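Local coordinates for 5,10-methylenetetrahydrofolate dehydrogenase (Bombyx mori, PDB 5ZF1), which probably catalyses the NADP+-dependent oxidation of 5,10-methylenetetrahydrofolate to 5,10-methenyltetrahydrofolate, a step of one-carbon metabolism, at residues 1-9 / 264-275; 210-219 / 229-240. One frame throughout, in Å; residues are numbered along the deposited sequence. Where two conformers were deposited one is given.

Contact 1. Residues 1-9 / 264-275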
loop_
_atom_site.group_PDB
_atom_site.type_symbol
_atom_site.label_atom_id
_atom_site.label_comp_id
_atom_site.label_asym_id
_atom_site.label_seq_id
_atom_site.Cartn_x
_atom_site.Cartn_y
_atom_site.Cartn_z
ATOM N N MET B 1 -8.263 -28.714 -21.292
ATOM C CA MET B 1 -8.738 -27.343 -21.473
ATOM C C MET B 1 -9.113 -26.682 -20.141
ATOM O O MET B 1 -9.767 -27.283 -19.288
ATOM C CB MET B 1 -9.930 -27.318 -22.430
ATOM C CG MET B 1 -9.578 -27.760 -23.841
ATOM S SD MET B 1 -8.105 -26.917 -24.457
ATOM C CE MET B 1 -8.719 -25.240 -24.592
ATOM N N ALA B 2 -8.692 -25.432 -19.977
ATOM C CA ALA B 2 -8.903 -24.723 -18.722
ATOM C C ALA B 2 -10.361 -24.312 -18.554
ATOM O O ALA B 2 -11.072 -24.052 -19.529
ATOM C CB ALA B 2 -8.018 -23.481 -18.669
ATOM N N ARG B 3 -10.805 -24.253 -17.296
ATOM C CA ARG B 3 -12.082 -23.623 -16.984
ATOM C C ARG B 3 -12.070 -22.172 -17.441
ATOM O O ARG B 3 -11.040 -21.496 -17.403
ATOM C CB ARG B 3 -12.366 -23.648 -15.487
ATOM C CG ARG B 3 -12.169 -24.966 -14.788
ATOM C CD ARG B 3 -12.203 -24.732 -13.291
ATOM N NE ARG B 3 -13.333 -23.896 -12.889
ATOM C CZ ARG B 3 -13.388 -23.204 -11.753
ATOM N NH1 ARG B 3 -12.366 -23.226 -10.910
ATOM N NH2 ARG B 3 -14.455 -22.472 -11.470
ATOM N N ILE B 4 -13.236 -21.680 -17.840
ATOM C CA ILE B 4 -13.371 -20.320 -18.343
ATOM C C ILE B 4 -13.856 -19.428 -17.206
ATOM O O ILE B 4 -14.915 -19.669 -16.617
ATOM C CB ILE B 4 -14.319 -20.261 -19.551
ATOM C CG1 ILE B 4 -14.075 -21.454 -20.482
ATOM C CG2 ILE B 4 -14.127 -18.963 -20.313
ATOM C CD1 ILE B 4 -12.735 -21.428 -21.178
ATOM N N LEU B 5 -13.076 -18.395 -16.884
ATOM C CA LEU B 5 -13.474 -17.421 -15.868
ATOM C C LEU B 5 -14.146 -16.246 -16.571
ATOM O O LEU B 5 -13.573 -15.171 -16.744
ATOM C CB LEU B 5 -12.272 -16.973 -15.043
ATOM C CG LEU B 5 -11.356 -18.077 -14.522
ATOM C CD1 LEU B 5 -9.965 -17.533 -14.183
ATOM C CD2 LEU B 5 -11.996 -18.741 -13.311
ATOM N N ASP B 6 -15.405 -16.460 -16.961
ATOM C CA ASP B 6 -16.155 -15.490 -17.762
ATOM C C ASP B 6 -16.688 -14.381 -16.865
ATOM O O ASP B 6 -17.699 -14.555 -16.178
ATOM C CB ASP B 6 -17.293 -16.182 -18.504
ATOM C CG ASP B 6 -18.137 -15.210 -19.316
ATOM O OD1 ASP B 6 -17.641 -14.110 -19.655
ATOM O OD2 ASP B 6 -19.303 -15.548 -19.609
ATOM N N GLY B 7 -16.020 -13.224 -16.893
ATOM C CA GLY B 7 -16.433 -12.111 -16.057
ATOM C C GLY B 7 -17.778 -11.523 -16.441
ATOM O O GLY B 7 -18.456 -10.925 -15.602
ATOM N N LYS B 8 -18.179 -11.667 -17.704
ATOM C CA LYS B 8 -19.474 -11.135 -18.118
ATOM C C LYS B 8 -20.605 -11.876 -17.427
ATOM O O LYS B 8 -21.535 -11.258 -16.897
ATOM C CB LYS B 8 -19.627 -11.222 -19.635
ATOM C CG LYS B 8 -20.896 -10.567 -20.151
ATOM C CD LYS B 8 -21.097 -10.854 -21.624
ATOM C CE LYS B 8 -21.422 -9.583 -22.380
ATOM N NZ LYS B 8 -20.264 -8.648 -22.380
ATOM N N ALA B 9 -20.542 -13.207 -17.423
ATOM C CA ALA B 9 -21.583 -13.991 -16.774
ATOM C C ALA B 9 -21.545 -13.812 -15.263
ATOM O O ALA B 9 -22.595 -13.759 -14.612
ATOM C CB ALA B 9 -21.435 -15.467 -17.149
ATOM N N SER B 264 -4.437 -22.069 -22.728
ATOM C CA SER B 264 -5.651 -22.789 -22.344
ATOM C C SER B 264 -5.419 -24.289 -22.243
ATOM O O SER B 264 -6.131 -24.970 -21.499
ATOM C CB SER B 264 -6.777 -22.513 -23.340
ATOM O OG SER B 264 -7.096 -21.133 -23.395
ATOM N N LYS B 265 -4.444 -24.823 -22.986
ATOM C CA LYS B 265 -4.089 -26.235 -22.897
ATOM C C LYS B 265 -3.302 -26.577 -21.639
ATOM O O LYS B 265 -3.141 -27.764 -21.336
ATOM C CB LYS B 265 -3.263 -26.662 -24.116
ATOM C CG LYS B 265 -3.943 -26.512 -25.460
ATOM C CD LYS B 265 -2.967 -26.884 -26.571
ATOM C CE LYS B 265 -3.522 -26.572 -27.950
ATOM N NZ LYS B 265 -2.434 -26.524 -28.971
ATOM N N ILE B 266 -2.796 -25.583 -20.913
ATOM C CA ILE B 266 -1.958 -25.809 -19.746
ATOM C C ILE B 266 -2.643 -25.363 -18.461
ATOM O O ILE B 266 -2.582 -26.061 -17.446
ATOM C CB ILE B 266 -0.593 -25.098 -19.906
ATOM C CG1 ILE B 266 0.042 -25.440 -21.255
ATOM C CG2 ILE B 266 0.334 -25.473 -18.754
ATOM C CD1 ILE B 266 0.442 -26.891 -21.379
ATOM N N ALA B 267 -3.278 -24.195 -18.485
ATOM C CA ALA B 267 -3.819 -23.582 -17.286
ATOM C C ALA B 267 -5.002 -24.378 -16.746
ATOM O O ALA B 267 -5.680 -25.107 -17.472
ATOM C CB ALA B 267 -4.259 -22.147 -17.571
ATOM N N GLY B 268 -5.242 -24.227 -15.440
ATOM C CA GLY B 268 -6.439 -24.793 -14.837
ATOM C C GLY B 268 -7.667 -23.925 -15.004
ATOM O O GLY B 268 -8.784 -24.440 -15.068
ATOM N N ALA B 269 -7.492 -22.606 -15.079
ATOM C CA ALA B 269 -8.606 -21.681 -15.225
ATOM C C ALA B 269 -8.056 -20.442 -15.907
ATOM O O ALA B 269 -6.903 -20.090 -15.669
ATOM C CB ALA B 269 -9.229 -21.325 -13.873
ATOM N N ILE B 270 -8.854 -19.811 -16.771
ATOM C CA ILE B 270 -8.346 -18.699 -17.571
ATOM C C ILE B 270 -9.482 -17.750 -17.930
ATOM O O ILE B 270 -10.625 -18.162 -18.140
ATOM C CB ILE B 270 -7.639 -19.224 -18.845
ATOM C CG1 ILE B 270 -6.864 -18.109 -19.549
ATOM C CG2 ILE B 270 -8.655 -19.876 -19.793
ATOM C CD1 ILE B 270 -6.047 -18.618 -20.752
ATOM N N THR B 271 -9.161 -16.464 -18.008
ATOM C CA THR B 271 -10.097 -15.525 -18.602
ATOM C C THR B 271 -10.252 -15.813 -20.094
ATOM O O THR B 271 -9.269 -16.120 -20.775
ATOM C CB THR B 271 -9.621 -14.085 -18.401
ATOM O OG1 THR B 271 -8.194 -14.042 -18.519
ATOM C CG2 THR B 271 -10.025 -13.612 -17.011
ATOM N N PRO B 272 -11.468 -15.738 -20.623
ATOM C CA PRO B 272 -11.679 -15.856 -22.071
ATOM C C PRO B 272 -11.276 -14.563 -22.769
ATOM O O PRO B 272 -10.785 -13.622 -22.152
ATOM C CB PRO B 272 -13.182 -16.097 -22.180
ATOM C CG PRO B 272 -13.740 -15.304 -21.017
ATOM C CD PRO B 272 -12.722 -15.484 -19.898
ATOM N N VAL B 273 -11.497 -14.529 -24.081
ATOM C CA VAL B 273 -11.207 -13.343 -24.886
ATOM C C VAL B 273 -12.490 -12.908 -25.586
ATOM O O VAL B 273 -12.941 -13.589 -26.515
ATOM C CB VAL B 273 -10.082 -13.615 -25.900
ATOM C CG1 VAL B 273 -9.660 -12.321 -26.586
ATOM C CG2 VAL B 273 -8.896 -14.262 -25.219
ATOM N N PRO B 274 -13.122 -11.792 -25.180
ATOM C CA PRO B 274 -12.698 -10.889 -24.106
ATOM C C PRO B 274 -12.969 -11.477 -22.733
ATOM O O PRO B 274 -13.778 -12.403 -22.612
ATOM C CB PRO B 274 -13.550 -9.644 -24.341
ATOM C CG PRO B 274 -14.816 -10.189 -24.909
ATOM C CD PRO B 274 -14.418 -11.383 -25.753
ATOM N N GLY B 275 -12.299 -10.940 -21.709
ATOM C CA GLY B 275 -12.377 -11.531 -20.384
ATOM C C GLY B 275 -13.606 -11.163 -19.582
ATOM O O GLY B 275 -13.927 -11.861 -18.615
#

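Contact 2. Residues 210-219 / 229-240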
loop_
_atom_site.group_PDB
_atom_site.type_symbol
_atom_site.label_atom_id
_atom_site.label_comp_id
_atom_site.label_asym_id
_atom_site.label_seq_id
_atom_site.Cartn_x
_atom_site.Cartn_y
_atom_site.Cartn_z
ATOM N N CYS B 210 6.731 -16.856 -13.106
ATOM C CA CYS B 210 5.459 -17.323 -13.639
ATOM C C CYS B 210 5.389 -18.837 -13.619
ATOM O O CYS B 210 4.334 -19.403 -13.303
ATOM C CB CYS B 210 5.246 -16.795 -15.051
ATOM S SG CYS B 210 4.811 -15.051 -15.137
ATOM N N ARG B 211 6.512 -19.509 -13.909
ATOM C CA ARG B 211 6.505 -20.969 -13.943
ATOM C C ARG B 211 6.232 -21.562 -12.583
ATOM O O ARG B 211 5.778 -22.709 -12.499
ATOM C CB ARG B 211 7.845 -21.509 -14.445
ATOM C CG ARG B 211 8.077 -21.326 -15.902
ATOM C CD ARG B 211 9.288 -22.171 -16.361
ATOM N NE ARG B 211 10.503 -21.914 -15.581
ATOM C CZ ARG B 211 11.431 -21.018 -15.915
ATOM N NH1 ARG B 211 11.281 -20.283 -17.011
ATOM N NH2 ARG B 211 12.505 -20.852 -15.153
ATOM N N ASN B 212 6.525 -20.826 -11.515
ATOM C CA ASN B 212 6.291 -21.326 -10.173
ATOM C C ASN B 212 5.003 -20.789 -9.564
ATOM O O ASN B 212 4.742 -21.037 -8.382
ATOM C CB ASN B 212 7.483 -20.987 -9.281
ATOM C CG ASN B 212 8.750 -21.691 -9.730
ATOM O OD1 ASN B 212 9.704 -21.056 -10.184
ATOM N ND2 ASN B 212 8.742 -23.017 -9.656
ATOM N N ALA B 213 4.191 -20.073 -10.336
ATOM C CA ALA B 213 3.019 -19.391 -9.797
ATOM C C ALA B 213 1.787 -20.273 -9.900
ATOM O O ALA B 213 1.537 -20.899 -10.932
ATOM C CB ALA B 213 2.759 -18.078 -10.552
ATOM N N ASP B 214 0.993 -20.283 -8.833
ATOM C CA ASP B 214 -0.341 -20.857 -8.915
ATOM C C ASP B 214 -1.356 -19.917 -9.545
ATOM O O ASP B 214 -2.366 -20.381 -10.084
ATOM C CB ASP B 214 -0.788 -21.231 -7.508
ATOM C CG ASP B 214 0.194 -22.136 -6.840
ATOM O OD1 ASP B 214 0.446 -23.224 -7.410
ATOM O OD2 ASP B 214 0.737 -21.760 -5.775
ATOM N N ILE B 215 -1.117 -18.608 -9.485
ATOM C CA ILE B 215 -2.017 -17.600 -10.027
ATOM C C ILE B 215 -1.145 -16.560 -10.697
ATOM O O ILE B 215 -0.159 -16.129 -10.093
ATOM C CB ILE B 215 -2.865 -16.926 -8.929
ATOM C CG1 ILE B 215 -3.754 -17.960 -8.209
ATOM C CG2 ILE B 215 -3.747 -15.831 -9.504
ATOM C CD1 ILE B 215 -4.286 -17.440 -6.866
ATOM N N ILE B 216 -1.489 -16.180 -11.928
ATOM C CA ILE B 216 -0.868 -15.039 -12.617
ATOM C C ILE B 216 -1.962 -14.051 -12.974
ATOM O O ILE B 216 -2.974 -14.421 -13.579
ATOM C CB ILE B 216 -0.100 -15.464 -13.882
ATOM C CG1 ILE B 216 0.948 -16.525 -13.562
ATOM C CG2 ILE B 216 0.579 -14.211 -14.573
ATOM C CD1 ILE B 216 1.605 -17.091 -14.860
ATOM N N ILE B 217 -1.757 -12.789 -12.600
ATOM C CA ILE B 217 -2.668 -11.705 -12.928
ATOM C C ILE B 217 -1.878 -10.692 -13.736
ATOM O O ILE B 217 -0.893 -10.148 -13.240
ATOM C CB ILE B 217 -3.253 -11.058 -11.665
ATOM C CG1 ILE B 217 -4.169 -12.054 -10.954
ATOM C CG2 ILE B 217 -3.999 -9.774 -12.025
ATOM C CD1 ILE B 217 -4.390 -11.753 -9.491
ATOM N N THR B 218 -2.281 -10.462 -14.994
ATOM C CA THR B 218 -1.619 -9.477 -15.860
ATOM C C THR B 218 -2.425 -8.184 -15.828
ATOM O O THR B 218 -3.520 -8.125 -16.393
ATOM C CB THR B 218 -1.460 -9.969 -17.303
ATOM O OG1 THR B 218 -2.742 -10.099 -17.936
ATOM C CG2 THR B 218 -0.712 -11.293 -17.368
ATOM N N ALA B 219 -1.887 -7.147 -15.173
ATOM C CA ALA B 219 -2.578 -5.887 -14.975
ATOM C C ALA B 219 -1.860 -4.730 -15.644
ATOM O O ALA B 219 -2.346 -3.599 -15.595
ATOM C CB ALA B 219 -2.727 -5.583 -13.477
ATOM N N ASP B 229 4.854 -21.950 -22.034
ATOM C CA ASP B 229 6.009 -22.402 -21.267
ATOM C C ASP B 229 6.230 -21.591 -19.997
ATOM O O ASP B 229 7.138 -21.920 -19.224
ATOM C CB ASP B 229 7.268 -22.364 -22.136
ATOM C CG ASP B 229 7.569 -20.979 -22.672
ATOM O OD1 ASP B 229 6.715 -20.080 -22.530
ATOM O OD2 ASP B 229 8.667 -20.791 -23.242
ATOM N N MET B 230 5.431 -20.553 -19.764
ATOM C CA MET B 230 5.514 -19.773 -18.539
ATOM C C MET B 230 4.513 -20.226 -17.495
ATOM O O MET B 230 4.506 -19.678 -16.396
ATOM C CB MET B 230 5.293 -18.284 -18.843
ATOM C CG MET B 230 6.415 -17.671 -19.691
ATOM S SD MET B 230 6.006 -16.077 -20.421
ATOM C CE MET B 230 5.602 -15.110 -18.958
ATOM N N VAL B 231 3.664 -21.202 -17.809
ATOM C CA VAL B 231 2.491 -21.489 -16.993
ATOM C C VAL B 231 2.689 -22.821 -16.289
ATOM O O VAL B 231 3.064 -23.824 -16.912
ATOM C CB VAL B 231 1.209 -21.468 -17.837
ATOM C CG1 VAL B 231 -0.017 -21.850 -16.988
ATOM C CG2 VAL B 231 1.037 -20.088 -18.447
ATOM N N LYS B 232 2.480 -22.814 -14.991
ATOM C CA LYS B 232 2.457 -24.040 -14.223
ATOM C C LYS B 232 1.189 -24.808 -14.576
ATOM O O LYS B 232 0.105 -24.219 -14.599
ATOM C CB LYS B 232 2.486 -23.700 -12.734
ATOM C CG LYS B 232 2.629 -24.867 -11.785
ATOM C CD LYS B 232 2.582 -24.364 -10.341
ATOM C CE LYS B 232 2.431 -25.485 -9.340
ATOM N NZ LYS B 232 2.750 -24.987 -7.972
ATOM N N PRO B 233 1.270 -26.109 -14.850
ATOM C CA PRO B 233 0.039 -26.856 -15.140
ATOM C C PRO B 233 -0.979 -26.687 -14.018
ATOM O O PRO B 233 -0.651 -26.801 -12.836
ATOM C CB PRO B 233 0.525 -28.308 -15.264
ATOM C CG PRO B 233 1.967 -28.185 -15.639
ATOM C CD PRO B 233 2.464 -26.968 -14.904
ATOM N N GLY B 234 -2.218 -26.371 -14.401
ATOM C CA GLY B 234 -3.284 -26.143 -13.452
ATOM C C GLY B 234 -3.349 -24.755 -12.854
ATOM O O GLY B 234 -4.203 -24.514 -12.002
ATOM N N ALA B 235 -2.486 -23.830 -13.275
ATOM C CA ALA B 235 -2.501 -22.487 -12.702
ATOM C C ALA B 235 -3.688 -21.664 -13.217
ATOM O O ALA B 235 -4.308 -21.968 -14.235
ATOM C CB ALA B 235 -1.187 -21.766 -13.021
ATOM N N THR B 236 -3.989 -20.586 -12.500
ATOM C CA THR B 236 -5.087 -19.707 -12.838
ATOM C C THR B 236 -4.500 -18.450 -13.454
ATOM O O THR B 236 -3.608 -17.839 -12.862
ATOM C CB THR B 236 -5.894 -19.355 -11.589
ATOM O OG1 THR B 236 -6.457 -20.557 -11.039
ATOM C CG2 THR B 236 -6.985 -18.367 -11.900
ATOM N N ILE B 237 -5.000 -18.082 -14.625
ATOM C CA ILE B 237 -4.513 -16.941 -15.395
ATOM C C ILE B 237 -5.659 -15.957 -15.559
ATOM O O ILE B 237 -6.683 -16.283 -16.170
ATOM C CB ILE B 237 -3.972 -17.375 -16.765
ATOM C CG1 ILE B 237 -3.009 -18.559 -16.629
ATOM C CG2 ILE B 237 -3.370 -16.163 -17.527
ATOM C CD1 ILE B 237 -1.683 -18.223 -16.013
ATOM N N ILE B 238 -5.484 -14.743 -15.040
ATOM C CA ILE B 238 -6.469 -13.678 -15.205
ATOM C C ILE B 238 -5.809 -12.522 -15.942
ATOM O O ILE B 238 -4.839 -11.934 -15.442
ATOM C CB ILE B 238 -7.039 -13.208 -13.866
ATOM C CG1 ILE B 238 -7.842 -14.352 -13.234
ATOM C CG2 ILE B 238 -7.908 -11.952 -14.070
ATOM C CD1 ILE B 238 -8.214 -14.127 -11.790
ATOM N N ASP B 239 -6.336 -12.207 -17.128
ATOM C CA ASP B 239 -5.927 -11.052 -17.917
ATOM C C ASP B 239 -6.862 -9.885 -17.612
ATOM O O ASP B 239 -8.048 -9.924 -17.949
ATOM C CB ASP B 239 -5.925 -11.418 -19.404
ATOM C CG ASP B 239 -5.276 -10.361 -20.272
ATOM O OD1 ASP B 239 -4.949 -9.277 -19.755
ATOM O OD2 ASP B 239 -5.079 -10.629 -21.483
ATOM N N VAL B 240 -6.324 -8.831 -16.983
ATOM C CA VAL B 240 -7.167 -7.712 -16.565
ATOM C C VAL B 240 -7.656 -6.920 -17.778
ATOM O O VAL B 240 -8.719 -6.286 -17.728
ATOM C CB VAL B 240 -6.407 -6.826 -15.553
ATOM C CG1 VAL B 240 -7.258 -5.661 -15.110
ATOM C CG2 VAL B 240 -6.004 -7.659 -14.341
HETATM O O HOH W 1 1.865 -20.453 -13.636
HETATM O O HOH W 2 9.557 -20.427 -19.041
HETATM O O HOH W 3 3.228 -22.641 -5.830
HETATM O O HOH W 4 -4.686 -21.607 -9.204
#

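Contact 1. Residues 1-9 / 264-275
R3 and I270 are bonded in a short parallel ladder that pairs R3 with A269 and I4 with I270, I270 N giving its hydrogen to R3 O at 2.8 Å, nearly in line with the carbonyl bond. R3 N in turn bonds to G268 O. L5 N bonds to I270 O in an almost straight line (177° at the hydrogen), although it stands well above the carbonyl plane. Past the strand ends, G7 N donates to G275 O at 3.0 Å; glycine suits G7 because a side-chain carbon there would crowd that oxygen.

Branched and small apolar side chains fill the spaces around this ladder. L5 spreads its fork over the neighbouring strand: CD1 lies 3.6 Å from I270 N and CD2 3.8 Å from A269 CB, reached because CG stands anti to the carbonyl carbon (chi1 -47°). T236, I238 and F152 also touch this leucine. With an alanine at L5 both methyl branches are gone, and A269, T236, I238 and F152 would probably be left around a gap in the apolar core. I4 lays its CG2 obliquely against the P272 ring, 3.5 Å from P272 CB. A2 suits a tight place, its methyl CB being 3.1 Å from A267 O and also packed on I270 CG2.

In the second shell, D6 is the N-cap of helix 7-26: its short carboxylate turns forward over the first turn, where OD1 accepts from K8 N at 3.2 Å, met from above the carboxylate plane, and OD2 more weakly from A9 N. T271 OG1 is bonded to D239 N, and R3 NH1 to F152 O.

Within this chain, strand 3-4 is an outermost strand of the six-stranded parallel sheet. Strand 269-270 lies between it and strand 236-239, while helix 260-263 packs Y260 on both I4 and I270.

Contact 2. Residues 210-219 / 229-240
R211 and D229 are joined through water 2, which lies at the edge of the R211 guanidinium, in its plane, accepting from NH1 at 2.7 Å and donating to D229 O. The second flat group, the D214 carboxylate, receives K232 NZ on the syn side of OD1 at 3.0 Å, 24° out of its plane. The two side chains run alongside each other; K232 has CG anti to its backbone N (chi1 -173°) and is extended beyond, a length that brings its ammonium to this aspartate and to a bound sulfate, probably from the crystallisation liquor. D214 OD2 accepts from N160 N.

Behind the salt bridge, water 1 donates to C210 O and A213 O and accepts from K232 N, bridging the end of helix 203-211 and the residues just after it to the backbone of K232. K232 also opens a type II turn in which G234 takes a positive phi of 83°, suited to glycine.

From there the strands run parallel in a ladder of five bonds, from T236 N to D214 O at 2.9 Å through V240 N to T218 O. Beta-branched residues fit these extended backbones: I216 CD1 meets I237 CD1 at 3.7 Å, while I238 and V240 pack on helix 140-151.

Strand 215-218, set between 160-164 and 236-239, belongs to the parallel sheet of a Rossmann-type domain, the NAD(P)-binding half of this enzyme family.

From the N terminus, the first residues enter contact 1 at once, but their partner range, 264-275, comes some 255 residues later, so this contact closes a loop that takes in most of the chain, including most of the catalytic family region. Contact 2 is nested inside it and closes a far shorter loop, with nine residues between 219 and 229. The two share one sheet: strand 269-270 of contact 1 neighbours strand 236-239 of contact 2, with G268 N and A235 O 2.7 Å apart and I237 N and A269 O 3.0 Å apart, both probable hydrogen bonds. The N-terminal residues are thereby joined to the nucleotide-binding fold before helix 7-26 leads away.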